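Local coordinates for PatF (Prochloron didemni, PDB 4BG2), which probably belongs to the prenyltransferases of cyanobactin biosynthesis, with a part in the making of patellamides, at residues A[101-106]-A[136-141]; A[176-181]-A[186-191]. All blocks are in the same frame, centred on the assembly; numbering follows the deposited sequence.

Contact 1: A[101-106]-A[136-141]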
loop_
_atom_site.group_PDB
_atom_site.type_symbol
_atom_site.label_atom_id
_atom_site.label_comp_id
_atom_site.label_asym_id
_atom_site.label_seq_id
_atom_site.Cartn_x
_atom_site.Cartn_y
_atom_site.Cartn_z
ATOM N N ASP A 101 5.461 17.706 -4.895
ATOM C CA ASP A 101 6.494 17.824 -5.915
ATOM C C ASP A 101 6.904 16.463 -6.505
ATOM O O ASP A 101 6.876 16.313 -7.716
ATOM C CB ASP A 101 7.709 18.604 -5.385
ATOM C CG ASP A 101 7.403 20.096 -5.172
ATOM O OD1 ASP A 101 6.250 20.531 -5.463
ATOM O OD2 ASP A 101 8.300 20.844 -4.719
ATOM N N SER A 102 7.228 15.467 -5.669
ATOM C CA SER A 102 7.720 14.183 -6.203
ATOM C C SER A 102 6.684 13.479 -7.028
ATOM O O SER A 102 6.968 13.005 -8.132
ATOM C CB SER A 102 8.153 13.240 -5.085
ATOM O OG SER A 102 9.298 13.735 -4.440
ATOM N N PHE A 103 5.466 13.402 -6.503
ATOM C CA PHE A 103 4.371 12.783 -7.260
ATOM C C PHE A 103 4.050 13.519 -8.588
ATOM O O PHE A 103 3.859 12.882 -9.631
ATOM C CB PHE A 103 3.108 12.695 -6.404
ATOM C CG PHE A 103 1.985 11.984 -7.077
ATOM C CD1 PHE A 103 2.033 10.606 -7.257
ATOM C CD2 PHE A 103 0.879 12.675 -7.538
ATOM C CE1 PHE A 103 1.020 9.930 -7.907
ATOM C CE2 PHE A 103 -0.141 12.006 -8.186
ATOM C CZ PHE A 103 -0.072 10.629 -8.368
ATOM N N ASP A 104 3.984 14.847 -8.541
ATOM C CA ASP A 104 3.768 15.629 -9.759
ATOM C C ASP A 104 4.863 15.397 -10.809
ATOM O O ASP A 104 4.571 15.230 -11.978
ATOM C CB ASP A 104 3.706 17.121 -9.456
ATOM C CG ASP A 104 2.431 17.521 -8.788
ATOM O OD1 ASP A 104 1.434 16.762 -8.881
ATOM O OD2 ASP A 104 2.413 18.608 -8.175
ATOM N N ARG A 105 6.112 15.360 -10.377
ATOM C CA ARG A 105 7.214 15.133 -11.301
ATOM C C ARG A 105 7.169 13.713 -11.875
ATOM O O ARG A 105 7.430 13.516 -13.065
ATOM C CB ARG A 105 8.549 15.425 -10.635
ATOM C CG ARG A 105 8.802 16.916 -10.476
ATOM C CD ARG A 105 9.824 17.208 -9.397
ATOM N NE ARG A 105 11.157 16.731 -9.754
ATOM C CZ ARG A 105 12.194 16.648 -8.916
ATOM N NH1 ARG A 105 12.086 16.987 -7.634
ATOM N NH2 ARG A 105 13.351 16.193 -9.363
ATOM N N PHE A 106 6.786 12.725 -11.077
ATOM C CA PHE A 106 6.723 11.356 -11.590
ATOM C C PHE A 106 5.574 11.239 -12.576
ATOM O O PHE A 106 5.726 10.655 -13.667
ATOM C CB PHE A 106 6.575 10.322 -10.469
ATOM C CG PHE A 106 6.573 8.911 -10.977
ATOM C CD1 PHE A 106 5.430 8.357 -11.474
ATOM C CD2 PHE A 106 7.733 8.172 -10.994
ATOM C CE1 PHE A 106 5.422 7.071 -11.967
ATOM C CE2 PHE A 106 7.733 6.880 -11.484
ATOM C CZ PHE A 106 6.576 6.334 -11.975
ATOM N N LEU A 136 -0.291 7.162 -2.232
ATOM C CA LEU A 136 -0.518 6.888 -3.640
ATOM C C LEU A 136 0.504 5.867 -4.108
ATOM O O LEU A 136 1.702 6.091 -3.998
ATOM C CB LEU A 136 -0.366 8.163 -4.459
ATOM C CG LEU A 136 -1.231 9.358 -4.016
ATOM C CD1 LEU A 136 -0.768 10.653 -4.654
ATOM C CD2 LEU A 136 -2.696 9.159 -4.340
ATOM N N TYR A 137 0.026 4.760 -4.674
ATOM C CA TYR A 137 0.917 3.758 -5.193
ATOM C C TYR A 137 0.783 3.719 -6.704
ATOM O O TYR A 137 -0.325 3.748 -7.219
ATOM C CB TYR A 137 0.566 2.379 -4.609
ATOM C CG TYR A 137 0.947 2.211 -3.162
ATOM C CD1 TYR A 137 2.282 2.073 -2.801
ATOM C CD2 TYR A 137 -0.020 2.153 -2.153
ATOM C CE1 TYR A 137 2.656 1.890 -1.480
ATOM C CE2 TYR A 137 0.355 1.978 -0.823
ATOM C CZ TYR A 137 1.698 1.847 -0.506
ATOM O OH TYR A 137 2.101 1.671 0.789
ATOM N N ILE A 138 1.917 3.602 -7.388
ATOM C CA ILE A 138 1.943 3.328 -8.803
ATOM C C ILE A 138 2.225 1.832 -8.970
ATOM O O ILE A 138 3.247 1.333 -8.503
ATOM C CB ILE A 138 3.076 4.111 -9.505
ATOM C CG1 ILE A 138 3.040 5.590 -9.141
ATOM C CG2 ILE A 138 3.060 3.896 -11.017
ATOM C CD1 ILE A 138 1.861 6.335 -9.662
ATOM N N HIS A 139 1.345 1.128 -9.668
ATOM C CA HIS A 139 1.550 -0.286 -9.972
ATOM C C HIS A 139 2.058 -0.465 -11.395
ATOM O O HIS A 139 1.403 -0.071 -12.345
ATOM C CB HIS A 139 0.266 -1.060 -9.777
ATOM C CG HIS A 139 -0.137 -1.155 -8.352
ATOM N ND1 HIS A 139 0.526 -1.955 -7.449
ATOM C CD2 HIS A 139 -1.127 -0.547 -7.659
ATOM C CE1 HIS A 139 -0.046 -1.843 -6.263
ATOM N NE2 HIS A 139 -1.041 -0.982 -6.360
ATOM N N ILE A 140 3.239 -1.066 -11.502
ATOM C CA ILE A 140 3.963 -1.188 -12.748
ATOM C C ILE A 140 3.662 -2.551 -13.348
ATOM O O ILE A 140 3.443 -3.503 -12.607
ATOM C CB ILE A 140 5.475 -1.041 -12.473
ATOM C CG1 ILE A 140 5.759 0.329 -11.847
ATOM C CG2 ILE A 140 6.292 -1.214 -13.735
ATOM C CD1 ILE A 140 7.088 0.402 -11.130
ATOM N N LYS A 141 3.642 -2.640 -14.682
ATOM C CA LYS A 141 3.387 -3.913 -15.358
ATOM C C LYS A 141 4.565 -4.832 -15.089
ATOM O O LYS A 141 5.705 -4.438 -15.319
ATOM C CB LYS A 141 3.183 -3.710 -16.860
ATOM C CG LYS A 141 1.900 -2.973 -17.198
ATOM C CD LYS A 141 1.633 -2.956 -18.691
ATOM C CE LYS A 141 0.372 -2.177 -19.006
ATOM N NZ LYS A 141 0.264 -1.879 -20.463
#
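F103 and F106 of helix 101-110 pack on L136 and I138 of strand 133-140, a piece of helix-on-sheet packing in the outer layer of an antiparallel ten-stranded barrel, the ABBA or PT-barrel fold expected of this prenyltransferase family. The short helix and strand axes run 11.3 Å apart and only 26° from parallel, a gap filled by the four buried side chains. The most specific interaction is a CH-pi contact: L136 CD1 stands 3.6 Å from the centroid of the F103 ring, just 3° off the ring normal, so one methyl sits over the middle of one face while the two side chains cross at about a right angle. F103 reaches it because its CG lies anti to the backbone N (chi1 -176°), sending the ring out from the helix toward the strand. L80 and A83 of helix 79-91 also touch F103, and F178 meets its ring edge-to-face.

The remaining contacts are plain apolar packing onto I138, whose branches are shared between the two rings. Its CD1 end approaches F103 CE1 at 4.1 Å, whereas F106 slides past I138 in the opposite direction and meets both branches with a single ring atom: F106 CE1 lies 4.0 Å from I138 CG1 and 4.1 Å from I138 CG2.

Contact 2: A[176-181]-A[186-191]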
loop_
_atom_site.group_PDB
_atom_site.type_symbol
_atom_site.label_atom_id
_atom_site.label_comp_id
_atom_site.label_asym_id
_atom_site.label_seq_id
_atom_site.Cartn_x
_atom_site.Cartn_y
_atom_site.Cartn_z
ATOM N N ILE A 176 5.699 1.724 -6.767
ATOM C CA ILE A 176 6.288 2.942 -6.228
ATOM C C ILE A 176 5.247 3.664 -5.376
ATOM O O ILE A 176 4.134 3.925 -5.823
ATOM C CB ILE A 176 6.784 3.865 -7.351
ATOM C CG1 ILE A 176 7.837 3.143 -8.191
ATOM C CG2 ILE A 176 7.345 5.154 -6.762
ATOM C CD1 ILE A 176 8.064 3.781 -9.551
ATOM N N GLY A 177 5.613 3.948 -4.125
ATOM C CA GLY A 177 4.753 4.628 -3.162
ATOM C C GLY A 177 5.142 6.088 -2.993
ATOM O O GLY A 177 6.322 6.425 -2.979
ATOM N N PHE A 178 4.134 6.949 -2.902
ATOM C CA PHE A 178 4.338 8.354 -2.582
ATOM C C PHE A 178 3.451 8.643 -1.398
ATOM O O PHE A 178 2.235 8.488 -1.505
ATOM C CB PHE A 178 3.902 9.227 -3.761
ATOM C CG PHE A 178 4.731 9.030 -4.984
ATOM C CD1 PHE A 178 4.380 8.064 -5.925
ATOM C CD2 PHE A 178 5.859 9.810 -5.220
ATOM C CE1 PHE A 178 5.122 7.902 -7.068
ATOM C CE2 PHE A 178 6.603 9.656 -6.371
ATOM C CZ PHE A 178 6.240 8.693 -7.295
ATOM N N GLU A 179 4.048 9.001 -0.264
ATOM C CA GLU A 179 3.282 9.326 0.921
ATOM C C GLU A 179 3.396 10.805 1.189
ATOM O O GLU A 179 4.486 11.329 1.305
ATOM C CB GLU A 179 3.718 8.531 2.167
ATOM C CG GLU A 179 2.782 8.774 3.352
ATOM C CD GLU A 179 2.753 7.630 4.373
ATOM O OE1 GLU A 179 3.733 6.871 4.437
ATOM O OE2 GLU A 179 1.726 7.465 5.071
ATOM N N LEU A 180 2.252 11.471 1.278
ATOM C CA LEU A 180 2.202 12.913 1.447
ATOM C C LEU A 180 1.550 13.279 2.750
ATOM O O LEU A 180 0.330 13.269 2.861
ATOM C CB LEU A 180 1.437 13.550 0.285
ATOM C CG LEU A 180 2.060 13.376 -1.113
ATOM C CD1 LEU A 180 1.932 11.952 -1.612
ATOM C CD2 LEU A 180 1.381 14.300 -2.105
ATOM N N PHE A 181 2.369 13.615 3.738
ATOM C CA PHE A 181 1.878 13.954 5.047
ATOM C C PHE A 181 1.345 15.384 5.077
ATOM O O PHE A 181 1.816 16.269 4.341
ATOM C CB PHE A 181 2.963 13.772 6.089
ATOM C CG PHE A 181 3.398 12.346 6.282
ATOM C CD1 PHE A 181 2.711 11.509 7.151
ATOM C CD2 PHE A 181 4.526 11.849 5.639
ATOM C CE1 PHE A 181 3.134 10.211 7.378
ATOM C CE2 PHE A 181 4.956 10.548 5.862
ATOM C CZ PHE A 181 4.250 9.723 6.729
ATOM N N SER A 186 7.016 14.519 2.755
ATOM C CA SER A 186 6.660 13.566 1.725
ATOM C C SER A 186 7.728 12.498 1.646
ATOM O O SER A 186 8.861 12.733 2.031
ATOM C CB SER A 186 6.451 14.276 0.387
ATOM O OG SER A 186 7.700 14.773 -0.104
ATOM N N ARG A 187 7.358 11.318 1.158
ATOM C CA ARG A 187 8.272 10.212 1.029
ATOM C C ARG A 187 7.977 9.443 -0.248
ATOM O O ARG A 187 6.845 9.389 -0.714
ATOM C CB ARG A 187 8.166 9.268 2.246
ATOM C CG ARG A 187 9.298 8.251 2.370
ATOM C CD ARG A 187 9.094 7.260 3.541
ATOM N NE ARG A 187 8.025 6.344 3.209
ATOM C CZ ARG A 187 6.788 6.396 3.700
ATOM N NH1 ARG A 187 6.444 7.273 4.635
ATOM N NH2 ARG A 187 5.888 5.538 3.255
ATOM N N VAL A 188 9.030 8.849 -0.787
ATOM C CA VAL A 188 8.962 7.994 -1.939
ATOM C C VAL A 188 9.479 6.609 -1.480
ATOM O O VAL A 188 10.568 6.502 -0.937
ATOM C CB VAL A 188 9.832 8.538 -3.102
ATOM C CG1 VAL A 188 9.747 7.650 -4.320
ATOM C CG2 VAL A 188 9.415 9.952 -3.478
ATOM N N ASP A 189 8.667 5.579 -1.717
ATOM C CA ASP A 189 8.998 4.204 -1.420
ATOM C C ASP A 189 9.242 3.458 -2.740
ATOM O O ASP A 189 8.393 3.468 -3.611
ATOM C CB ASP A 189 7.829 3.536 -0.672
ATOM C CG ASP A 189 7.872 3.764 0.838
ATOM O OD1 ASP A 189 8.929 4.184 1.376
ATOM O OD2 ASP A 189 6.840 3.532 1.499
ATOM N N LEU A 190 10.401 2.812 -2.876
ATOM C CA LEU A 190 10.673 1.907 -3.999
ATOM C C LEU A 190 10.447 0.469 -3.595
ATOM O O LEU A 190 10.984 0.011 -2.584
ATOM C CB LEU A 190 12.092 2.079 -4.531
ATOM C CG LEU A 190 12.147 3.186 -5.585
ATOM C CD1 LEU A 190 12.464 4.497 -4.896
ATOM C CD2 LEU A 190 13.134 2.885 -6.705
ATOM N N GLY A 191 9.630 -0.227 -4.382
ATOM C CA GLY A 191 9.033 -1.490 -3.956
ATOM C C GLY A 191 9.368 -2.638 -4.877
ATOM O O GLY A 191 8.532 -3.053 -5.665
#
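Four N-H groups of the R187 guanidinium are spent on two carboxylates, E179 from the partner strand and D189 from its own. NH1 and NH2 approach E179 end-on and converge on the same oxygen, R187 NH1 to E179 OE1 at 2.7 Å and R187 NH2 to E179 OE1 at 2.8 Å, with the carboxylate turned 78° from the guanidinium plane. Both bonds are bent, near 140° at the hydrogen. D189 is gripped side-on instead, by R187 NE to D189 OD1 at 3.0 Å and R187 NH2 to D189 OD2 at 2.8 Å; these bonds are nearly straight, but each enters from above the carboxylate plane. The bend at chi3 (72°) turns the guanidinium across toward E179 on the partner strand. R187 NH1 also lies at the edge of the F181 ring, 3.8 Å from F181 CE2.

The backbones carrying this network, strands 173-181 and 186-194, form a beta hairpin. G177 with D189 and E179 with R187 are hydrogen-bonded antiparallel pairs, two backbone bonds each. The other face carries I176, F178 and V188, where V188 CG2 packs beside F178 at 4.0 Å from CD2, on the face that helix 101-110 packs against.

The polar face looks into the barrel. H124 and S133 hold E179 OE2, and R238 adds a second salt bridge to D189. Gripped by both acids, the R187 guanidinium has its rotation fixed, while D189 OD2 bridges R187 NH2 and R238 NH2, two like charges that lie close together.

From the N terminus the chain reaches helix 101-110 first, then strands 116-124 and 133-140; contact 1 closes this 29-residue loop when strand 133-140 returns alongside the helix. After helices 147-157 and 163-172 comes the hairpin, where contact 2 closes a turn of just four residues. The two loops follow in series, neither nested nor crossed. They are joined through the sheet, in which strands 133-140 and 173-181 are neighbours: I138 N lies 2.7 Å from I176 O and F178 N 2.8 Å from L136 O, both probable hydrogen bonds. F106 CB also packs on F178 CZ, so helix 101-110 packs on the outer face of both neighbouring strands.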